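Local coordinates for Co-type Nitrile Hydratase beta subunit (Pseudomonas putida, PDB 3QYH), which forms, as the beta subunit, part of a cobalt-type nitrile hydratase, an enzyme that hydrates nitriles to amides, at residues T160-H165 with V185-F190; H147-R152 with V169-A174; G134-V139 with G156-V161. All coordinates share one frame; numbering follows the deposited sequence. Where two conformers were deposited one is given.

Contact 1 of 3, residues T160-H165 with V185-F190; sequences TVVIDH and VYTVSF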
ATOM      1  N   THR B 160      13.101 -17.728   5.484  1.00 16.85           N
ATOM      2  CA  THR B 160      14.398 -17.584   4.815  1.00 18.24           C
ATOM      3  C   THR B 160      14.559 -16.163   4.252  1.00 16.23           C
ATOM      4  O   THR B 160      13.696 -15.680   3.518  1.00 18.42           O
ATOM      5  CB  THR B 160      14.519 -18.601   3.665  1.00 21.57           C
ATOM      6  OG1 THR B 160      14.207 -19.921   4.149  1.00 24.98           O
ATOM      7  CG2 THR B 160      15.936 -18.574   3.023  1.00 22.07           C
ATOM      8  N   VAL B 161      15.641 -15.487   4.617  1.00 16.42           N
ATOM      9  CA  VAL B 161      15.939 -14.185   4.030  1.00 18.59           C
ATOM     10  C   VAL B 161      16.154 -14.386   2.529  1.00 20.61           C
ATOM     11  O   VAL B 161      16.990 -15.189   2.117  1.00 23.88           O
ATOM     12  CB  VAL B 161      17.183 -13.548   4.667  1.00 19.93           C
ATOM     13  CG1 VAL B 161      17.526 -12.205   3.973  1.00 17.01           C
ATOM     14  CG2 VAL B 161      16.972 -13.339   6.174  1.00 16.01           C
ATOM     15  N   VAL B 162      15.375 -13.695   1.704  1.00 15.99           N
ATOM     16  CA  VAL B 162      15.526 -13.835   0.251  1.00 16.90           C
ATOM     17  C   VAL B 162      15.981 -12.532  -0.436  1.00 25.30           C
ATOM     18  O   VAL B 162      16.496 -12.571  -1.556  1.00 19.41           O
ATOM     19  CB  VAL B 162      14.254 -14.372  -0.438  1.00 17.66           C
ATOM     20  CG1 VAL B 162      14.015 -15.838  -0.071  1.00 20.12           C
ATOM     21  CG2 VAL B 162      13.012 -13.516  -0.089  1.00 15.88           C
ATOM     22  N   ILE B 163      15.799 -11.395   0.230  1.00 17.33           N
ATOM     23  CA  ILE B 163      16.313 -10.119  -0.272  1.00 18.58           C
ATOM     24  C   ILE B 163      16.750  -9.239   0.880  1.00 21.16           C
ATOM     25  O   ILE B 163      16.030  -9.112   1.877  1.00 16.30           O
ATOM     26  CB  ILE B 163      15.237  -9.298  -1.042  1.00 16.74           C
ATOM     27  CG1 ILE B 163      14.570 -10.121  -2.132  1.00 18.74           C
ATOM     28  CG2 ILE B 163      15.846  -7.996  -1.602  1.00 20.92           C
ATOM     29  CD1 ILE B 163      13.397  -9.414  -2.808  1.00 17.64           C
ATOM     30  N   ASP B 164      17.910  -8.605   0.743  1.00 15.53           N
ATOM     31  CA  ASP B 164      18.281  -7.528   1.658  1.00 15.53           C
ATOM     32  C   ASP B 164      18.071  -6.224   0.885  1.00 23.04           C
ATOM     33  O   ASP B 164      18.768  -5.969  -0.087  1.00 20.88           O
ATOM     34  CB  ASP B 164      19.746  -7.679   2.096  1.00 17.97           C
ATOM     35  CG  ASP B 164      20.239  -6.528   2.939  1.00 21.13           C
ATOM     36  OD1 ASP B 164      19.509  -5.521   3.119  1.00 20.58           O
ATOM     37  OD2 ASP B 164      21.381  -6.638   3.438  1.00 20.96           O
ATOM     38  N   HIS B 165      17.111  -5.405   1.304  1.00 18.57           N
ATOM     39  CA  HIS B 165      16.785  -4.175   0.571  1.00 18.00           C
ATOM     40  C   HIS B 165      17.660  -2.985   0.924  1.00 19.27           C
ATOM     41  O   HIS B 165      17.539  -1.918   0.315  1.00 20.77           O
ATOM     42  CB  HIS B 165      15.309  -3.807   0.777  1.00 17.06           C
ATOM     43  CG  HIS B 165      14.363  -4.809   0.210  1.00 17.15           C
ATOM     44  ND1 HIS B 165      14.065  -4.874  -1.137  1.00 14.08           N
ATOM     45  CD2 HIS B 165      13.648  -5.799   0.801  1.00 14.92           C
ATOM     46  CE1 HIS B 165      13.214  -5.859  -1.352  1.00 16.55           C
ATOM     47  NE2 HIS B 165      12.942  -6.435  -0.191  1.00 19.13           N
ATOM     48  N   VAL B 185      16.185  -3.749   6.050  1.00 14.05           N
ATOM     49  CA  VAL B 185      14.894  -4.395   5.848  1.00 14.64           C
ATOM     50  C   VAL B 185      15.112  -5.548   4.889  1.00 15.66           C
ATOM     51  O   VAL B 185      15.794  -5.395   3.861  1.00 19.33           O
ATOM     52  CB  VAL B 185      13.869  -3.404   5.246  1.00 14.23           C
ATOM     53  CG1 VAL B 185      12.610  -4.135   4.800  1.00 12.64           C
ATOM     54  CG2 VAL B 185      13.542  -2.304   6.255  1.00 14.19           C
ATOM     55  N   TYR B 186      14.565  -6.710   5.218  1.00 14.26           N
ATOM     56  CA  TYR B 186      14.734  -7.891   4.379  1.00 13.43           C
ATOM     57  C   TYR B 186      13.365  -8.376   3.942  1.00 18.26           C
ATOM     58  O   TYR B 186      12.397  -8.271   4.700  1.00 16.91           O
ATOM     59  CB  TYR B 186      15.395  -9.027   5.171  1.00 14.18           C
ATOM     60  CG  TYR B 186      16.662  -8.657   5.929  1.00 17.26           C
ATOM     61  CD1 TYR B 186      16.610  -8.170   7.233  1.00 14.03           C
ATOM     62  CD2 TYR B 186      17.920  -8.825   5.342  1.00 14.17           C
ATOM     63  CE1 TYR B 186      17.767  -7.837   7.919  1.00 16.44           C
ATOM     64  CE2 TYR B 186      19.079  -8.503   6.026  1.00 16.02           C
ATOM     65  CZ  TYR B 186      19.004  -8.016   7.303  1.00 15.58           C
ATOM     66  OH  TYR B 186      20.140  -7.688   7.996  1.00 21.97           O
ATOM     67  N   THR B 187      13.267  -8.926   2.740  1.00 12.54           N
ATOM     68  CA  THR B 187      12.126  -9.797   2.450  1.00 14.95           C
ATOM     69  C   THR B 187      12.418 -11.200   2.978  1.00 19.33           C
ATOM     70  O   THR B 187      13.470 -11.782   2.677  1.00 15.73           O
ATOM     71  CB  THR B 187      11.793  -9.895   0.954  1.00 14.80           C
ATOM     72  OG1 THR B 187      11.452  -8.599   0.460  1.00 16.45           O
ATOM     73  CG2 THR B 187      10.579 -10.828   0.741  1.00 15.11           C
ATOM     74  N   VAL B 188      11.494 -11.730   3.776  1.00 16.69           N
ATOM     75  CA  VAL B 188      11.664 -13.048   4.365  1.00 14.15           C
ATOM     76  C   VAL B 188      10.584 -13.960   3.830  1.00 14.15           C
ATOM     77  O   VAL B 188       9.421 -13.579   3.818  1.00 15.16           O
ATOM     78  CB  VAL B 188      11.558 -12.995   5.885  1.00 14.77           C
ATOM     79  CG1 VAL B 188      11.647 -14.414   6.476  1.00 14.40           C
ATOM     80  CG2 VAL B 188      12.631 -12.082   6.471  1.00 14.49           C
ATOM     81  N   SER B 189      10.962 -15.165   3.392  1.00 13.06           N
ATOM     82  CA  SER B 189      10.013 -16.092   2.782  1.00 11.63           C
ATOM     83  C   SER B 189       9.611 -17.188   3.791  1.00 17.16           C
ATOM     84  O   SER B 189      10.461 -17.812   4.415  1.00 19.03           O
ATOM     85  CB  SER B 189      10.616 -16.721   1.518  1.00 12.68           C
ATOM     86  OG  SER B 189       9.758 -17.670   0.945  1.00 17.93           O
ATOM     87  N   PHE B 190       8.308 -17.402   3.933  1.00 16.31           N
ATOM     88  CA  PHE B 190       7.755 -18.398   4.852  1.00 17.12           C
ATOM     89  C   PHE B 190       6.961 -19.393   4.038  1.00 15.57           C
ATOM     90  O   PHE B 190       6.237 -19.006   3.135  1.00 16.72           O
ATOM     91  CB  PHE B 190       6.788 -17.736   5.847  1.00 13.85           C
ATOM     92  CG  PHE B 190       7.425 -16.707   6.731  1.00 14.60           C
ATOM     93  CD1 PHE B 190       7.406 -15.367   6.376  1.00 15.34           C
ATOM     94  CD2 PHE B 190       8.011 -17.067   7.936  1.00 13.21           C
ATOM     95  CE1 PHE B 190       7.986 -14.397   7.193  1.00 14.74           C
ATOM     96  CE2 PHE B 190       8.612 -16.107   8.757  1.00 12.36           C
ATOM     97  CZ  PHE B 190       8.585 -14.771   8.394  1.00 16.73           C
TER
HETATM   98  O   HOH W   1      11.500 -20.665   4.133  1.00 23.77           O
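A classic beta bulge interrupts the antiparallel pairing of strands 158-168 and 183-191 where Val162 and Ile163 together face Thr187. Thr187 O receives two N-H donors, Val162 N at 2.9 Å and, in a weak second bond, Ile163 N at 3.4 Å. Regular pairing resumes beyond it: Thr187 N reaches Ile163 O, and His165 N donates to Val185 O. On the other flank Thr160 and Ser189 exchange two backbone bonds, and a water links Thr160 OG1 to Ser189 O.

The one side-chain hydrogen bond between the two segments runs from His165 NE2 to Thr187 OG1, 2.7 Å long and close to straight. The hydroxyl oxygen lies in the imidazole plane, at the ring edge. His165 CG stands anti to its own carbonyl carbon (chi1 -65°), which points the ring's NE2 edge at Thr187, with Ile163 CG2 of its own strand on one face, 3.4 Å above the plane and off centre. Asp210 on the neighbouring strand 206-212 also bonds Thr187 OG1, so the hydroxyl ties three strands together. This belongs to the SH3-like barrel of the C-terminal part of the beta subunit, in which short, strongly twisted antiparallel strands coil; the two segments here meet at 137°. Aromatic and apolar side chains of the other protein chain pack on Ile163, His165, Val185 and Thr187.

On the sheet face that carries Val161, Asp164, Tyr186 and Val188, the Tyr186 ring lies across Val161 and Asp164. Its CD2 meets Val161 CG1 at 3.7 Å, while CE2 comes to 3.8 Å from Asp164 CG, with carboxylate and ring planes turned 48° apart. The phenol OH bonds Asp213, and Asp164 OD1 is engaged by Gly166 N and His184 ND1.

Contact 2 of 3, residues H147-R152 with V169-A174; sequences HTRMPR and VTPDTA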
ATOM      1  N   HIS B 147       3.247   1.273  17.608  1.00 14.37           N
ATOM      2  CA  HIS B 147       3.235   0.957  16.179  1.00 12.42           C
ATOM      3  C   HIS B 147       4.336  -0.057  15.841  1.00 13.26           C
ATOM      4  O   HIS B 147       5.470   0.101  16.288  1.00 13.92           O
ATOM      5  CB  HIS B 147       3.434   2.246  15.367  1.00 12.69           C
ATOM      6  CG  HIS B 147       3.377   2.049  13.878  1.00 13.77           C
ATOM      7  ND1 HIS B 147       2.257   1.571  13.227  1.00 13.68           N
ATOM      8  CD2 HIS B 147       4.297   2.297  12.912  1.00 11.98           C
ATOM      9  CE1 HIS B 147       2.491   1.525  11.922  1.00 14.88           C
ATOM     10  NE2 HIS B 147       3.719   1.962  11.705  1.00 13.47           N
ATOM     11  N   THR B 148       4.011  -1.077  15.045  1.00  8.89           N
ATOM     12  CA  THR B 148       5.013  -2.011  14.554  1.00 10.23           C
ATOM     13  C   THR B 148       4.577  -2.593  13.219  1.00 13.48           C
ATOM     14  O   THR B 148       3.388  -2.556  12.883  1.00 12.98           O
ATOM     15  CB  THR B 148       5.272  -3.164  15.565  1.00 16.30           C
ATOM     16  OG1 THR B 148       6.503  -3.832  15.238  1.00 16.00           O
ATOM     17  CG2 THR B 148       4.115  -4.184  15.562  1.00 12.07           C
ATOM     18  N   ARG B 149       5.529  -3.133  12.452  1.00 13.36           N
ATOM     19  CA  ARG B 149       5.189  -3.668  11.127  1.00 13.83           C
ATOM     20  C   ARG B 149       5.411  -5.172  10.997  1.00 16.98           C
ATOM     21  O   ARG B 149       5.438  -5.686   9.876  1.00 15.76           O
ATOM     22  CB  ARG B 149       5.967  -2.936  10.006  1.00 11.85           C
ATOM     23  CG  ARG B 149       5.721  -1.427   9.961  1.00 11.87           C
ATOM     24  CD  ARG B 149       4.234  -1.112   9.668  1.00 13.22           C
ATOM     25  NE  ARG B 149       3.913  -1.377   8.275  1.00 13.97           N
ATOM     26  CZ  ARG B 149       2.707  -1.249   7.737  1.00 13.15           C
ATOM     27  NH1 ARG B 149       1.658  -0.869   8.470  1.00  8.72           N
ATOM     28  NH2 ARG B 149       2.560  -1.498   6.450  1.00 11.97           N
ATOM     29  N   MET B 150       5.566  -5.873  12.121  1.00 11.81           N
ATOM     30  CA  MET B 150       5.622  -7.330  12.101  1.00 16.73           C
ATOM     31  C   MET B 150       4.240  -7.880  12.340  1.00 14.01           C
ATOM     32  O   MET B 150       3.728  -7.803  13.466  1.00 15.45           O
ATOM     33  CB  MET B 150       6.617  -7.910  13.150  1.00 15.58           C
ATOM     34  CG  MET B 150       6.535  -7.352  14.557  1.00 15.63           C
ATOM     35  SD  MET B 150       7.179  -8.577  15.772  1.00 19.46           S
ATOM     36  CE  MET B 150       8.926  -8.573  15.377  1.00 15.92           C
ATOM     37  N   PRO B 151       3.609  -8.413  11.285  1.00 13.40           N
ATOM     38  CA  PRO B 151       2.230  -8.870  11.483  1.00 13.49           C
ATOM     39  C   PRO B 151       2.174  -9.991  12.515  1.00 16.02           C
ATOM     40  O   PRO B 151       3.125 -10.771  12.643  1.00 11.56           O
ATOM     41  CB  PRO B 151       1.822  -9.404  10.116  1.00 11.96           C
ATOM     42  CG  PRO B 151       2.756  -8.684   9.115  1.00 12.05           C
ATOM     43  CD  PRO B 151       4.070  -8.578   9.892  1.00 12.74           C
ATOM     44  N   ARG B 152       1.063 -10.066  13.238  1.00 12.13           N
ATOM     45  CA  ARG B 152       0.893 -11.098  14.249  1.00 13.88           C
ATOM     46  C   ARG B 152       1.117 -12.481  13.656  1.00 12.61           C
ATOM     47  O   ARG B 152       1.726 -13.332  14.297  1.00 12.27           O
ATOM     48  CB  ARG B 152      -0.505 -11.022  14.853  1.00 16.57           C
ATOM     49  CG  ARG B 152      -0.484 -10.984  16.359  1.00 34.10           C
ATOM     50  CD  ARG B 152      -1.847 -10.643  16.997  1.00 31.84           C
ATOM     51  NE  ARG B 152      -1.974 -11.354  18.272  1.00 33.74           N
ATOM     52  CZ  ARG B 152      -3.079 -11.397  19.019  1.00 35.14           C
ATOM     53  NH1 ARG B 152      -3.088 -12.081  20.167  1.00 24.00           N
ATOM     54  NH2 ARG B 152      -4.175 -10.763  18.625  1.00 24.33           N
ATOM     55  N   VAL B 169      14.349   3.778   7.429  1.00 13.55           N
ATOM     56  CA  VAL B 169      13.806   4.266   8.682  1.00 12.58           C
ATOM     57  C   VAL B 169      13.067   3.125   9.402  1.00 13.56           C
ATOM     58  O   VAL B 169      12.486   2.255   8.754  1.00 14.92           O
ATOM     59  CB  VAL B 169      12.789   5.409   8.417  1.00 14.74           C
ATOM     60  CG1 VAL B 169      11.997   5.759   9.694  1.00 14.83           C
ATOM     61  CG2 VAL B 169      13.508   6.652   7.835  1.00 14.75           C
ATOM     62  N   THR B 170      13.101   3.127  10.730  1.00 15.90           N
ATOM     63  CA  THR B 170      12.323   2.188  11.535  1.00 15.83           C
ATOM     64  C   THR B 170      11.008   2.825  11.998  1.00 13.78           C
ATOM     65  O   THR B 170      11.013   3.805  12.763  1.00 15.25           O
ATOM     66  CB  THR B 170      13.138   1.727  12.775  1.00 18.25           C
ATOM     67  OG1 THR B 170      14.303   1.017  12.346  1.00 15.39           O
ATOM     68  CG2 THR B 170      12.285   0.818  13.691  1.00 18.03           C
ATOM     69  N   PRO B 171       9.871   2.259  11.565  1.00 14.85           N
ATOM     70  CA  PRO B 171       8.560   2.833  11.890  1.00 12.96           C
ATOM     71  C   PRO B 171       8.258   2.751  13.379  1.00 17.03           C
ATOM     72  O   PRO B 171       7.636   3.674  13.894  1.00 14.97           O
ATOM     73  CB  PRO B 171       7.572   1.966  11.095  1.00 11.32           C
ATOM     74  CG  PRO B 171       8.402   1.258  10.096  1.00 20.11           C
ATOM     75  CD  PRO B 171       9.739   1.048  10.748  1.00 14.58           C
ATOM     76  N   ASP B 172       8.712   1.700  14.064  1.00 16.04           N
ATOM     77  CA  ASP B 172       8.417   1.550  15.492  1.00 15.53           C
ATOM     78  C   ASP B 172       8.887   2.750  16.307  1.00 22.58           C
ATOM     79  O   ASP B 172       8.254   3.130  17.288  1.00 15.90           O
ATOM     80  CB  ASP B 172       9.059   0.282  16.076  1.00 16.56           C
ATOM     81  CG  ASP B 172       8.688  -0.970  15.301  1.00 21.34           C
ATOM     82  OD1 ASP B 172       8.293  -1.967  15.937  1.00 18.56           O
ATOM     83  OD2 ASP B 172       8.805  -0.964  14.050  1.00 17.70           O
ATOM     84  N   THR B 173      10.013   3.335  15.919  1.00 17.21           N
ATOM     85  CA  THR B 173      10.512   4.500  16.631  1.00 15.88           C
ATOM     86  C   THR B 173      10.012   5.810  16.006  1.00 16.96           C
ATOM     87  O   THR B 173       9.706   6.775  16.714  1.00 16.96           O
ATOM     88  CB  THR B 173      12.053   4.489  16.678  1.00 23.46           C
ATOM     89  OG1 THR B 173      12.564   4.269  15.355  1.00 17.14           O
ATOM     90  CG2 THR B 173      12.538   3.358  17.593  1.00 20.49           C
ATOM     91  N   ALA B 174       9.919   5.843  14.682  1.00 15.89           N
ATOM     92  CA  ALA B 174       9.533   7.077  14.001  1.00 15.60           C
ATOM     93  C   ALA B 174       8.091   7.463  14.290  1.00 15.86           C
ATOM     94  O   ALA B 174       7.745   8.625  14.217  1.00 17.96           O
ATOM     95  CB  ALA B 174       9.759   6.946  12.496  1.00 14.97           C
TER
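Thr148 and Asp172 join the loop 147-152 to the short helix 171-174. Asp172 CB and CG both lie by His147 O, at 3.6 and 3.5 Å, and the CA behind them makes a CA-H...O contact with the same oxygen. With CG anti to its carbonyl carbon (chi1 -54°), the carboxylate is carried on toward the loop. OD1 accepts the Thr148 hydroxyl proton at 2.7 Å from OG1, on its syn side and 26° out of the carboxylate plane; OD2 is hydrogen-bonded to the hydroxyl of Tyr215, which in turn accepts Arg149 N. An alanine in place of Asp172 would probably leave the Thr148 and Tyr215 hydroxyls without this shared partner and let the loop shift against the helix.

Pro171 touches both neighbours of Thr148, His147 and Arg149. Its CB approaches His147 CD2 at 3.8 Å, and its carbonyl oxygen lies at the edge of that imidazole, whose ND1 is bonded to Glu56. The proline CG meets Arg149 CG, also at 3.8 Å, the side chains crossing at about a right angle. Beyond CG the arginine bends twice and leaves for the other protein chain, where NE bonds a backbone and NH2 a modified side chain. Its side chain comes within about 5 Å of the bound cobalt(III) ion, so the loop, through Arg149, borders the cobalt site at the interface with the other chain, while the helix packs against the loop through Pro171 and Asp172.

Contact 3 of 3, residues G134-V139 with G156-V161; sequences GDKVRV and GKVGTV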
ATOM      1  N   GLY B 134      19.573 -16.234   2.155  1.00 22.32           N
ATOM      2  CA  GLY B 134      19.809 -17.636   2.461  1.00 22.70           C
ATOM      3  C   GLY B 134      19.755 -17.961   3.956  1.00 22.43           C
ATOM      4  O   GLY B 134      19.523 -19.111   4.342  1.00 22.89           O
ATOM      5  N   ASP B 135      19.965 -16.970   4.811  1.00 17.25           N
ATOM      6  CA  ASP B 135      19.927 -17.222   6.255  1.00 20.95           C
ATOM      7  C   ASP B 135      18.520 -17.627   6.707  1.00 22.46           C
ATOM      8  O   ASP B 135      17.521 -17.080   6.225  1.00 24.42           O
ATOM      9  CB  ASP B 135      20.350 -15.978   7.028  1.00 18.81           C
ATOM     10  CG  ASP B 135      21.842 -15.871   7.184  1.00 27.43           C
ATOM     11  OD1 ASP B 135      22.537 -16.846   6.853  1.00 32.77           O
ATOM     12  OD2 ASP B 135      22.324 -14.813   7.637  1.00 24.61           O
ATOM     13  N   LYS B 136      18.436 -18.588   7.616  1.00 23.28           N
ATOM     14  CA  LYS B 136      17.156 -18.924   8.239  1.00 20.78           C
ATOM     15  C   LYS B 136      17.005 -18.010   9.435  1.00 19.79           C
ATOM     16  O   LYS B 136      17.927 -17.863  10.223  1.00 19.19           O
ATOM     17  CB  LYS B 136      17.115 -20.385   8.701  1.00 23.87           C
ATOM     18  CG  LYS B 136      17.362 -21.408   7.594  1.00 26.45           C
ATOM     19  CD  LYS B 136      16.264 -21.393   6.529  1.00 33.94           C
ATOM     20  CE  LYS B 136      14.949 -21.917   7.060  1.00 41.98           C
ATOM     21  NZ  LYS B 136      15.024 -23.364   7.435  1.00 48.70           N
ATOM     22  N   VAL B 137      15.848 -17.372   9.555  1.00 20.01           N
ATOM     23  CA  VAL B 137      15.606 -16.463  10.661  1.00 16.42           C
ATOM     24  C   VAL B 137      14.269 -16.766  11.320  1.00 17.90           C
ATOM     25  O   VAL B 137      13.374 -17.322  10.694  1.00 18.05           O
ATOM     26  CB  VAL B 137      15.610 -14.978  10.208  1.00 19.01           C
ATOM     27  CG1 VAL B 137      17.023 -14.530   9.761  1.00 17.96           C
ATOM     28  CG2 VAL B 137      14.599 -14.756   9.099  1.00 17.22           C
ATOM     29  N   ARG B 138      14.147 -16.417  12.598  0.50 20.01           N
ATOM     30  CA  ARG B 138      12.863 -16.504  13.277  0.50 18.25           C
ATOM     31  C   ARG B 138      12.413 -15.104  13.673  0.50 15.29           C
ATOM     32  O   ARG B 138      13.209 -14.291  14.136  0.50 17.64           O
ATOM     33  CB  ARG B 138      12.945 -17.414  14.514  0.50 19.09           C
ATOM     34  CG  ARG B 138      11.579 -17.759  15.117  0.50 16.53           C
ATOM     35  CD  ARG B 138      11.703 -18.527  16.437  0.50 19.73           C
ATOM     36  NE  ARG B 138      12.419 -19.790  16.277  0.50 22.42           N
ATOM     37  CZ  ARG B 138      11.846 -20.939  15.941  0.50 19.35           C
ATOM     38  NH1 ARG B 138      10.540 -20.992  15.715  0.50 19.78           N
ATOM     39  NH2 ARG B 138      12.583 -22.035  15.821  0.50 22.94           N
ATOM     40  N   VAL B 139      11.135 -14.821  13.474  1.00 14.35           N
ATOM     41  CA  VAL B 139      10.570 -13.532  13.854  1.00 12.72           C
ATOM     42  C   VAL B 139      10.361 -13.524  15.359  1.00 17.02           C
ATOM     43  O   VAL B 139       9.759 -14.451  15.909  1.00 19.86           O
ATOM     44  CB  VAL B 139       9.220 -13.279  13.159  1.00 14.26           C
ATOM     45  CG1 VAL B 139       8.634 -11.923  13.588  1.00 10.62           C
ATOM     46  CG2 VAL B 139       9.408 -13.356  11.630  1.00 13.26           C
ATOM     47  N   GLY B 156       7.159 -15.519  15.905  1.00 18.48           N
ATOM     48  CA  GLY B 156       7.611 -16.841  16.296  1.00 15.84           C
ATOM     49  C   GLY B 156       7.861 -17.786  15.138  1.00 20.03           C
ATOM     50  O   GLY B 156       8.279 -18.930  15.353  1.00 19.97           O
ATOM     51  N   LYS B 157       7.609 -17.342  13.909  1.00 13.13           N
ATOM     52  CA  LYS B 157       7.725 -18.256  12.772  1.00 15.07           C
ATOM     53  C   LYS B 157       9.115 -18.169  12.127  1.00 18.29           C
ATOM     54  O   LYS B 157       9.811 -17.158  12.257  1.00 18.22           O
ATOM     55  CB  LYS B 157       6.636 -17.987  11.733  1.00 13.75           C
ATOM     56  CG  LYS B 157       5.209 -18.080  12.274  1.00 20.87           C
ATOM     57  CD  LYS B 157       4.929 -19.469  12.809  1.00 23.63           C
ATOM     58  CE  LYS B 157       3.432 -19.749  12.944  1.00 26.10           C
ATOM     59  NZ  LYS B 157       2.749 -18.745  13.758  1.00 28.11           N
ATOM     60  N   VAL B 158       9.501 -19.230  11.427  1.00 17.20           N
ATOM     61  CA  VAL B 158      10.842 -19.318  10.839  1.00 18.17           C
ATOM     62  C   VAL B 158      10.749 -19.163   9.334  1.00 11.58           C
ATOM     63  O   VAL B 158       9.956 -19.837   8.675  1.00 17.65           O
ATOM     64  CB  VAL B 158      11.517 -20.690  11.160  1.00 18.99           C
ATOM     65  CG1 VAL B 158      12.722 -20.941  10.254  1.00 18.71           C
ATOM     66  CG2 VAL B 158      11.900 -20.772  12.648  1.00 18.47           C
ATOM     67  N   GLY B 159      11.575 -18.283   8.782  1.00 15.96           N
ATOM     68  CA  GLY B 159      11.587 -18.103   7.337  1.00 13.35           C
ATOM     69  C   GLY B 159      13.000 -17.933   6.796  1.00 19.42           C
ATOM     70  O   GLY B 159      13.977 -17.963   7.550  1.00 18.93           O
ATOM     71  N   THR B 160      13.101 -17.728   5.484  1.00 16.85           N
ATOM     72  CA  THR B 160      14.398 -17.584   4.815  1.00 18.24           C
ATOM     73  C   THR B 160      14.559 -16.163   4.252  1.00 16.23           C
ATOM     74  O   THR B 160      13.696 -15.680   3.518  1.00 18.42           O
ATOM     75  CB  THR B 160      14.519 -18.601   3.665  1.00 21.57           C
ATOM     76  OG1 THR B 160      14.207 -19.921   4.149  1.00 24.98           O
ATOM     77  CG2 THR B 160      15.936 -18.574   3.023  1.00 22.07           C
ATOM     78  N   VAL B 161      15.641 -15.487   4.617  1.00 16.42           N
ATOM     79  CA  VAL B 161      15.939 -14.185   4.030  1.00 18.59           C
ATOM     80  C   VAL B 161      16.154 -14.386   2.529  1.00 20.61           C
ATOM     81  O   VAL B 161      16.990 -15.189   2.117  1.00 23.88           O
ATOM     82  CB  VAL B 161      17.183 -13.548   4.667  1.00 19.93           C
ATOM     83  CG1 VAL B 161      17.526 -12.205   3.973  1.00 17.01           C
ATOM     84  CG2 VAL B 161      16.972 -13.339   6.174  1.00 16.01           C
TER
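An extended start followed by one bend folds Arg138 over Val158 in the conformer described, one of two modelled and so less certain: CG is anti to the backbone N (chi1 -169°), and the turn at chi3 (-60°) brings the guanidinium back across the partner strand. There Val158 CG2 sits over the centre of one guanidinium face. At the edge of the same group, NH1 donates to Gly156 O at 3.1 Å, the acceptor lying nearly in the guanidinium plane. Lys136, on the same sheet face, bends at three successive torsions, which lays its CD 3.5 Å from Thr160 OG1 and its CE beside Val158 CG1.

On the other face valines meet. Val137 CG1 touches Val161 CG2 at 3.8 Å; Gly159, the partner of Val137 in the pairing, has no side chain on this face, and Val137 CG2 comes near its carbonyl oxygen. Phe131 and Val188 also pack on Val137.

The backbones are joined by reciprocal bonds between Val137 and Gly159, both 2.8 Å. To one side Val161 N donates to Asp135 O and Gly134 N to Val161 O; to the other Val139 N donates to Lys157 O, and Gly156 N to Val139 O. Gly134 and Gly156 both adopt positive phi angles, at which a side chain would press against the preceding carbonyl oxygen. The antiparallel run 183-191, 158-168, 136-139, 216-218 is consistent with the SH3-like barrel of the C-terminal part of the beta subunit.

How the contacts relate
Contacts 1 and 3 share strand 158-168, which pairs with 183-191 on one side and 136-139 on the other, so Thr160 and Val161 serve both. Phe190 and Val188 pack from contact 1 onto the pair of contact 3. Both are partly buried sheet pairings, but contact 3 holds exposed Lys136 and meets no other chain of the assembly, whereas contact 1 faces the other protein. Contact 2 is smaller, buried and nearer the chain centre, joining loop to helix through side chains instead of a backbone ladder. It lies about 16 Å from contact 1 between centres, and Met150 CE touches Val139 CG1 of contact 3 at 3.8 Å.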